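Local structure of conjugal transfer protein TRWB (Escherichia coli, 1E9R) at residues R49-R54 with F337-V342; V87-D92 with I245-D250; S133-G138 with Y149-L154. The protein probably uses a RecA-like P-loop NTPase domain, assembled as a hexameric ring, to couple and drive DNA transfer during bacterial conjugation. All coordinates share one frame; numbering follows the deposited sequence.

Contact 1: R49-R54 with F337-V342; sequences RDAEPR and FRSLVV
Backbone bonding across this contact comes down to one bond. The amide of R338 donates to R54 O over 2.9 Å, nearly straight at 167° and almost along the C=O axis, so the end of the 3-10 turn 52-54 is tied to the residue before strand 339-342. Just beyond, S339 and V341 pair with strand 56-59, the neighbouring parallel strand of the central sheet.

Van der Waals contact is slight. The aliphatic roots of the two arginines meet, R54 CB lying 3.8 Å from R338 CB, and A51 CB reaches S339 OG at 4.0 Å; that hydroxyl is bonded to the A410 amide.

The charged ends form a third group. R54, bent at chi3 (-64°), turns back to D50: its NH2 makes a salt bridge to OD1 at 2.8 Å, while NE bonds weakly to D50 O. R338 curls at chi2 and chi3, which brings its NH1 to 4.1 Å from R54 NH1, the two guanidinium planes 78° apart.

D402 of a neighbouring subunit forms salt bridges with both arginines, R54 through OD2 and R338 through OD1. The like charges are therefore probably tolerated because D50 and this carboxylate from across the subunit interface together offset their repulsion.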
# COMPACT_ATOMS: atom_id res chain seq x y z
N ARG B 49 -20.07 37.70 6.32
CA ARG B 49 -18.82 38.41 6.49
C ARG B 49 -17.78 37.62 7.27
O ARG B 49 -16.60 37.62 6.91
CB ARG B 49 -19.08 39.74 7.21
CG ARG B 49 -19.48 40.88 6.32
CD ARG B 49 -18.26 41.64 5.90
NE ARG B 49 -18.62 42.96 5.42
CZ ARG B 49 -17.74 43.94 5.24
NH1 ARG B 49 -16.46 43.72 5.52
NH2 ARG B 49 -18.13 45.13 4.79
N ASP B 50 -18.21 36.95 8.33
CA ASP B 50 -17.31 36.17 9.18
C ASP B 50 -16.79 34.92 8.47
O ASP B 50 -15.85 34.27 8.94
CB ASP B 50 -18.02 35.77 10.48
CG ASP B 50 -19.23 34.86 10.25
OD1 ASP B 50 -19.06 33.73 9.72
OD2 ASP B 50 -20.37 35.26 10.59
N ALA B 51 -17.39 34.59 7.33
CA ALA B 51 -17.00 33.43 6.57
C ALA B 51 -15.88 33.78 5.59
O ALA B 51 -15.06 32.93 5.23
CB ALA B 51 -18.19 32.89 5.82
N GLU B 52 -15.84 35.04 5.17
CA GLU B 52 -14.83 35.50 4.22
C GLU B 52 -13.39 35.08 4.51
O GLU B 52 -12.73 34.50 3.65
CB GLU B 52 -14.90 37.02 4.09
CG GLU B 52 -16.09 37.49 3.31
CD GLU B 52 -16.16 38.99 3.29
OE1 GLU B 52 -15.11 39.63 3.46
OE2 GLU B 52 -17.27 39.51 3.10
N PRO B 53 -12.88 35.38 5.71
CA PRO B 53 -11.50 35.00 6.03
C PRO B 53 -11.31 33.53 6.42
O PRO B 53 -10.21 33.14 6.83
CB PRO B 53 -11.14 35.97 7.14
CG PRO B 53 -12.42 36.12 7.86
CD PRO B 53 -13.44 36.25 6.76
N ARG B 54 -12.36 32.73 6.30
CA ARG B 54 -12.28 31.30 6.60
C ARG B 54 -12.24 30.51 5.28
O ARG B 54 -12.29 29.28 5.26
CB ARG B 54 -13.44 30.85 7.51
CG ARG B 54 -13.22 31.26 8.98
CD ARG B 54 -14.26 30.66 9.95
NE ARG B 54 -15.64 31.13 9.72
CZ ARG B 54 -16.70 30.75 10.44
NH1 ARG B 54 -16.56 29.90 11.45
NH2 ARG B 54 -17.91 31.23 10.16
N PHE B 337 -10.31 25.11 4.10
CA PHE B 337 -11.33 26.00 3.57
C PHE B 337 -12.60 25.60 4.35
O PHE B 337 -12.98 24.43 4.36
CB PHE B 337 -11.57 25.75 2.09
CG PHE B 337 -10.39 26.07 1.22
CD1 PHE B 337 -9.27 25.26 1.22
CD2 PHE B 337 -10.43 27.16 0.36
CE1 PHE B 337 -8.21 25.53 0.37
CE2 PHE B 337 -9.37 27.43 -0.49
CZ PHE B 337 -8.26 26.61 -0.48
N ARG B 338 -13.24 26.57 5.00
CA ARG B 338 -14.43 26.30 5.79
C ARG B 338 -15.77 26.40 5.05
O ARG B 338 -16.77 25.83 5.50
CB ARG B 338 -14.43 27.22 7.02
CG ARG B 338 -13.24 27.00 7.94
CD ARG B 338 -13.23 25.58 8.48
NE ARG B 338 -14.51 25.28 9.12
CZ ARG B 338 -14.91 25.80 10.28
NH1 ARG B 338 -14.14 26.65 10.94
NH2 ARG B 338 -16.10 25.49 10.77
N SER B 339 -15.81 27.10 3.92
CA SER B 339 -17.04 27.20 3.15
C SER B 339 -16.84 26.41 1.86
O SER B 339 -15.75 26.42 1.28
CB SER B 339 -17.39 28.66 2.82
OG SER B 339 -17.89 29.35 3.96
N LEU B 340 -17.89 25.74 1.41
CA LEU B 340 -17.81 24.91 0.21
C LEU B 340 -18.91 25.13 -0.82
O LEU B 340 -20.05 25.47 -0.47
CB LEU B 340 -17.83 23.43 0.64
CG LEU B 340 -18.12 22.35 -0.41
CD1 LEU B 340 -16.92 22.15 -1.31
CD2 LEU B 340 -18.47 21.05 0.29
N VAL B 341 -18.57 24.95 -2.09
CA VAL B 341 -19.53 25.06 -3.17
C VAL B 341 -19.32 23.82 -4.04
O VAL B 341 -18.19 23.52 -4.44
CB VAL B 341 -19.33 26.31 -4.05
CG1 VAL B 341 -20.37 26.33 -5.16
CG2 VAL B 341 -19.45 27.57 -3.21
N VAL B 342 -20.40 23.09 -4.30
CA VAL B 342 -20.35 21.89 -5.10
C VAL B 342 -21.09 22.13 -6.42
O VAL B 342 -22.29 22.34 -6.41
CB VAL B 342 -21.02 20.71 -4.36
CG1 VAL B 342 -21.12 19.50 -5.27
CG2 VAL B 342 -20.23 20.37 -3.11

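Contact 2: V87-D92 with I245-D250; sequences VDPNGD and ITWRED
P89 and W247 form the tight part of this contact between strands 83-89 and 243-247, whose short segments run nearly parallel. The indole leaves the backbone from the crowded position between N and the carbonyl carbon and stands beside the proline. P89 CA sits over the six-membered ring, 3.9 Å from its centroid and only 10° off the normal, which defines a CH-pi contact. The proline ring follows the indole rim, with P89 CG 3.4 Å from W247 CH2. V87 reaches the same CH2 at the ring edge: its CG1, anti to the backbone N, approaches to 3.5 Å. On the other face of the sheet, T246 CG2 packs against D88 OD2 and against G91 CA, the latter at 3.5 Å.

Two backbone bonds cross between the segments. D88 N donates to I245 O at 2.7 Å, from above the carbonyl plane, whereas N90 N lies in the plane of the W247 carbonyl, 2.8 Å from W247 O.

Past the strands the contact loosens. N90, at positive phi within the type II turn 88-91, sends its side chain back so that OD1 accepts from E249 N at 3.1 Å, fairly straight at 162°. Its amide plane stands 88° from the E249 carboxylate, and this partly exposed pair crosses obliquely without a bond between the side chains.

The carboxylate of D88 receives the amides of M93 and L94 at the start of helix 92-97. Helix 252-269 lies against the other face, with V263 touching V87, W262 touching I245, and L255 and I259 touching W247; strand 281-285 flanks strand 83-89 on its far side, making this an inner part of the RecA-like sheet.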
# COMPACT_ATOMS: atom_id res chain seq x y z
N VAL B 87 -5.19 34.73 -9.85
CA VAL B 87 -4.45 33.81 -10.70
C VAL B 87 -5.41 33.79 -11.88
O VAL B 87 -6.44 33.10 -11.88
CB VAL B 87 -4.30 32.43 -10.03
CG1 VAL B 87 -3.62 31.46 -10.98
CG2 VAL B 87 -3.47 32.58 -8.76
N ASP B 88 -5.05 34.57 -12.89
CA ASP B 88 -5.90 34.78 -14.05
C ASP B 88 -5.46 34.19 -15.38
O ASP B 88 -4.69 34.79 -16.13
CB ASP B 88 -6.11 36.30 -14.17
CG ASP B 88 -7.11 36.68 -15.22
OD1 ASP B 88 -8.09 35.93 -15.45
OD2 ASP B 88 -6.92 37.77 -15.79
N PRO B 89 -5.96 32.99 -15.70
CA PRO B 89 -5.63 32.30 -16.95
C PRO B 89 -6.11 33.09 -18.15
O PRO B 89 -7.27 33.48 -18.22
CB PRO B 89 -6.38 30.99 -16.81
CG PRO B 89 -6.47 30.80 -15.33
CD PRO B 89 -6.80 32.15 -14.83
N ASN B 90 -5.23 33.32 -19.11
CA ASN B 90 -5.57 34.05 -20.32
C ASN B 90 -6.00 35.49 -20.08
O ASN B 90 -6.65 36.10 -20.94
CB ASN B 90 -6.69 33.33 -21.07
CG ASN B 90 -6.29 31.95 -21.48
OD1 ASN B 90 -5.27 31.76 -22.14
ND2 ASN B 90 -7.10 30.96 -21.11
N GLY B 91 -5.66 36.04 -18.92
CA GLY B 91 -6.02 37.41 -18.61
C GLY B 91 -7.49 37.77 -18.74
O GLY B 91 -7.83 38.93 -18.98
N ASP B 92 -8.37 36.78 -18.58
CA ASP B 92 -9.82 37.01 -18.68
C ASP B 92 -10.33 38.06 -17.69
O ASP B 92 -11.03 38.99 -18.07
CB ASP B 92 -10.58 35.71 -18.46
CG ASP B 92 -12.07 35.94 -18.23
OD1 ASP B 92 -12.73 36.51 -19.13
OD2 ASP B 92 -12.58 35.56 -17.15
N ILE B 245 -2.18 37.75 -12.17
CA ILE B 245 -1.13 36.84 -12.61
C ILE B 245 -1.73 36.10 -13.80
O ILE B 245 -2.53 35.18 -13.64
CB ILE B 245 -0.75 35.84 -11.50
CG1 ILE B 245 -0.11 36.59 -10.34
CG2 ILE B 245 0.20 34.78 -12.06
CD1 ILE B 245 0.20 35.73 -9.14
N THR B 246 -1.34 36.52 -14.99
CA THR B 246 -1.88 35.95 -16.21
C THR B 246 -0.85 35.14 -16.97
O THR B 246 0.34 35.15 -16.65
CB THR B 246 -2.37 37.07 -17.15
OG1 THR B 246 -1.24 37.85 -17.57
CG2 THR B 246 -3.37 37.98 -16.44
N TRP B 247 -1.32 34.43 -18.00
CA TRP B 247 -0.47 33.62 -18.86
C TRP B 247 -1.35 33.03 -19.95
O TRP B 247 -2.53 32.77 -19.72
CB TRP B 247 0.22 32.51 -18.05
CG TRP B 247 -0.69 31.41 -17.60
CD1 TRP B 247 -0.98 30.25 -18.27
CD2 TRP B 247 -1.46 31.37 -16.39
NE1 TRP B 247 -1.88 29.50 -17.56
CE2 TRP B 247 -2.20 30.17 -16.40
CE3 TRP B 247 -1.61 32.24 -15.30
CZ2 TRP B 247 -3.06 29.81 -15.37
CZ3 TRP B 247 -2.46 31.88 -14.28
CH2 TRP B 247 -3.18 30.67 -14.32
N ARG B 248 -0.79 32.85 -21.14
CA ARG B 248 -1.57 32.26 -22.23
C ARG B 248 -1.49 30.76 -21.97
O ARG B 248 -0.41 30.23 -21.73
CB ARG B 248 -0.98 32.66 -23.59
CG ARG B 248 -1.68 33.90 -24.17
CD ARG B 248 -0.93 34.52 -25.35
NE ARG B 248 -0.21 33.54 -26.17
CZ ARG B 248 -0.77 32.60 -26.93
NH1 ARG B 248 -2.10 32.49 -27.00
NH2 ARG B 248 0.00 31.78 -27.63
N GLU B 249 -2.64 30.09 -21.99
CA GLU B 249 -2.66 28.68 -21.67
C GLU B 249 -1.80 27.69 -22.43
O GLU B 249 -1.52 26.61 -21.91
CB GLU B 249 -4.10 28.17 -21.62
CG GLU B 249 -4.92 28.36 -22.87
CD GLU B 249 -6.35 27.89 -22.66
OE1 GLU B 249 -6.69 27.50 -21.51
OE2 GLU B 249 -7.14 27.92 -23.63
N ASP B 250 -1.37 28.01 -23.65
CA ASP B 250 -0.52 27.06 -24.35
C ASP B 250 0.85 27.04 -23.67
O ASP B 250 1.71 26.22 -24.00
CB ASP B 250 -0.39 27.42 -25.84
CG ASP B 250 0.15 28.81 -26.07
OD1 ASP B 250 0.21 29.62 -25.11
OD2 ASP B 250 0.53 29.11 -27.22

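Contact 3: S133-G138 with Y149-L154; sequences SVVPRG and YGRLLL
Helix 141-163 turns G150 toward V135, and the next residue makes the main approach.

R151 carries the contact. Its CG is anti to the carbonyl carbon and the chain runs extended from there to NE, its CG passing V135 CB at 3.9 Å before the guanidinium turns its edge to the opposite backbone. Two nitrogens grip one oxygen side-on: NE donates to V135 O at 2.7 Å and NH2 to the same V135 O at 2.9 Å. The acceptor lies only 5° out of the guanidinium plane, while in the frame of the carbonyl NE is in plane and NH2 above it. A weak third bond runs from NH2 to P136 O, at 3.1 Å.

V135 is the first residue to leave helical geometry after helix 126-134, so this is a connection between consecutive helices in the helical part of the chain, with the arginine of the second helix bonded to carbonyls just past the end of the first. R137 NH1 comes to 3.8 Å from R151 NH1, their guanidinium planes 72° apart; E144 OE2 forms salt bridges with both NH1 groups and probably offsets their repulsion, while E144 OE1 accepts from the G138 amide. An alanine in place of R151 would remove all three bonds to the V135 and P136 carbonyls and would probably leave the turn less firmly held against the helix.

One turn on, L154, its CG anti to the backbone N, points toward the first segment and places CD2 3.9 Å from V134 CB. The same methyl lies more distantly beside V135 CG2, while L172 of helix 169-178 touches the leucine from outside the pair.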
# COMPACT_ATOMS: atom_id res chain seq x y z
N SER B 133 9.66 29.20 -2.20
CA SER B 133 8.66 29.67 -3.18
C SER B 133 9.12 29.36 -4.60
O SER B 133 8.32 28.96 -5.45
CB SER B 133 8.45 31.18 -3.07
OG SER B 133 7.94 31.53 -1.79
N VAL B 134 10.41 29.56 -4.85
CA VAL B 134 11.01 29.30 -6.15
C VAL B 134 11.05 27.80 -6.43
O VAL B 134 10.76 27.35 -7.53
CB VAL B 134 12.45 29.87 -6.22
CG1 VAL B 134 13.10 29.51 -7.54
CG2 VAL B 134 12.41 31.38 -6.03
N VAL B 135 11.42 27.04 -5.41
CA VAL B 135 11.51 25.59 -5.50
C VAL B 135 10.42 24.95 -4.62
O VAL B 135 10.66 24.59 -3.45
CB VAL B 135 12.90 25.10 -5.03
CG1 VAL B 135 13.03 23.60 -5.25
CG2 VAL B 135 13.99 25.85 -5.78
N PRO B 136 9.19 24.81 -5.15
CA PRO B 136 8.13 24.21 -4.34
C PRO B 136 8.44 22.80 -3.84
O PRO B 136 9.42 22.17 -4.26
CB PRO B 136 6.90 24.27 -5.26
CG PRO B 136 7.48 24.32 -6.63
CD PRO B 136 8.69 25.20 -6.48
N ARG B 137 7.60 22.33 -2.92
CA ARG B 137 7.78 21.02 -2.31
C ARG B 137 7.76 19.90 -3.33
O ARG B 137 7.00 19.93 -4.30
CB ARG B 137 6.69 20.78 -1.27
CG ARG B 137 6.71 21.73 -0.12
CD ARG B 137 7.98 21.60 0.68
NE ARG B 137 7.91 22.46 1.85
CZ ARG B 137 8.90 22.64 2.72
NH1 ARG B 137 10.06 22.02 2.54
NH2 ARG B 137 8.75 23.46 3.75
N GLY B 138 8.59 18.90 -3.10
CA GLY B 138 8.64 17.78 -4.02
C GLY B 138 7.38 16.93 -3.95
O GLY B 138 6.78 16.77 -2.88
N TYR B 149 18.12 20.06 -1.59
CA TYR B 149 19.49 20.34 -2.00
C TYR B 149 19.46 21.55 -2.94
O TYR B 149 20.37 22.38 -2.92
CB TYR B 149 20.08 19.13 -2.74
CG TYR B 149 20.22 17.89 -1.90
CD1 TYR B 149 20.65 17.95 -0.58
CD2 TYR B 149 19.91 16.63 -2.43
CE1 TYR B 149 20.78 16.80 0.20
CE2 TYR B 149 20.04 15.47 -1.66
CZ TYR B 149 20.47 15.57 -0.34
OH TYR B 149 20.59 14.44 0.43
N GLY B 150 18.40 21.62 -3.75
CA GLY B 150 18.24 22.74 -4.67
C GLY B 150 18.08 24.09 -3.97
O GLY B 150 18.63 25.09 -4.41
N ARG B 151 17.32 24.11 -2.87
CA ARG B 151 17.11 25.34 -2.12
C ARG B 151 18.42 25.74 -1.46
O ARG B 151 18.71 26.93 -1.36
CB ARG B 151 16.02 25.15 -1.06
CG ARG B 151 14.73 24.65 -1.66
CD ARG B 151 13.49 24.94 -0.83
NE ARG B 151 12.35 24.22 -1.40
CZ ARG B 151 12.01 22.99 -1.05
NH1 ARG B 151 12.72 22.36 -0.12
NH2 ARG B 151 11.00 22.37 -1.65
N LEU B 152 19.19 24.75 -1.03
CA LEU B 152 20.50 25.00 -0.41
C LEU B 152 21.40 25.66 -1.44
O LEU B 152 22.00 26.70 -1.18
CB LEU B 152 21.15 23.69 0.06
CG LEU B 152 22.62 23.87 0.47
CD1 LEU B 152 22.71 24.75 1.72
CD2 LEU B 152 23.26 22.53 0.72
N LEU B 153 21.50 25.06 -2.62
CA LEU B 153 22.31 25.61 -3.69
C LEU B 153 21.78 26.98 -4.10
O LEU B 153 22.55 27.91 -4.35
CB LEU B 153 22.32 24.67 -4.90
CG LEU B 153 23.07 25.16 -6.14
CD1 LEU B 153 24.49 25.50 -5.77
CD2 LEU B 153 23.06 24.10 -7.21
N LEU B 154 20.45 27.11 -4.15
CA LEU B 154 19.85 28.37 -4.53
C LEU B 154 20.11 29.48 -3.53
O LEU B 154 20.66 30.51 -3.89
CB LEU B 154 18.34 28.23 -4.71
CG LEU B 154 17.65 29.52 -5.17
CD1 LEU B 154 18.04 29.82 -6.61
CD2 LEU B 154 16.14 29.36 -5.04

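Contacts 1 and 2 both reach the same mixed sheet, contact 1 through strand 339-342, on opposite sides of the chain's centre, with their centres 25 Å apart and their nearest atoms about 11 Å apart. Contact 3 lies among helices, its centre 25 Å from that of contact 2 and 32 Å from that of contact 1. Along the chain they are nested: contact 3 falls inside the loop closed by contact 2, itself inside that closed by contact 1. The probable Walker A loop, with G60, G65, K66 and S67, follows strand 56-59, which pairs with strand 339-342 of contact 1; in contact 2, the side chain of P89 lies near it without touching.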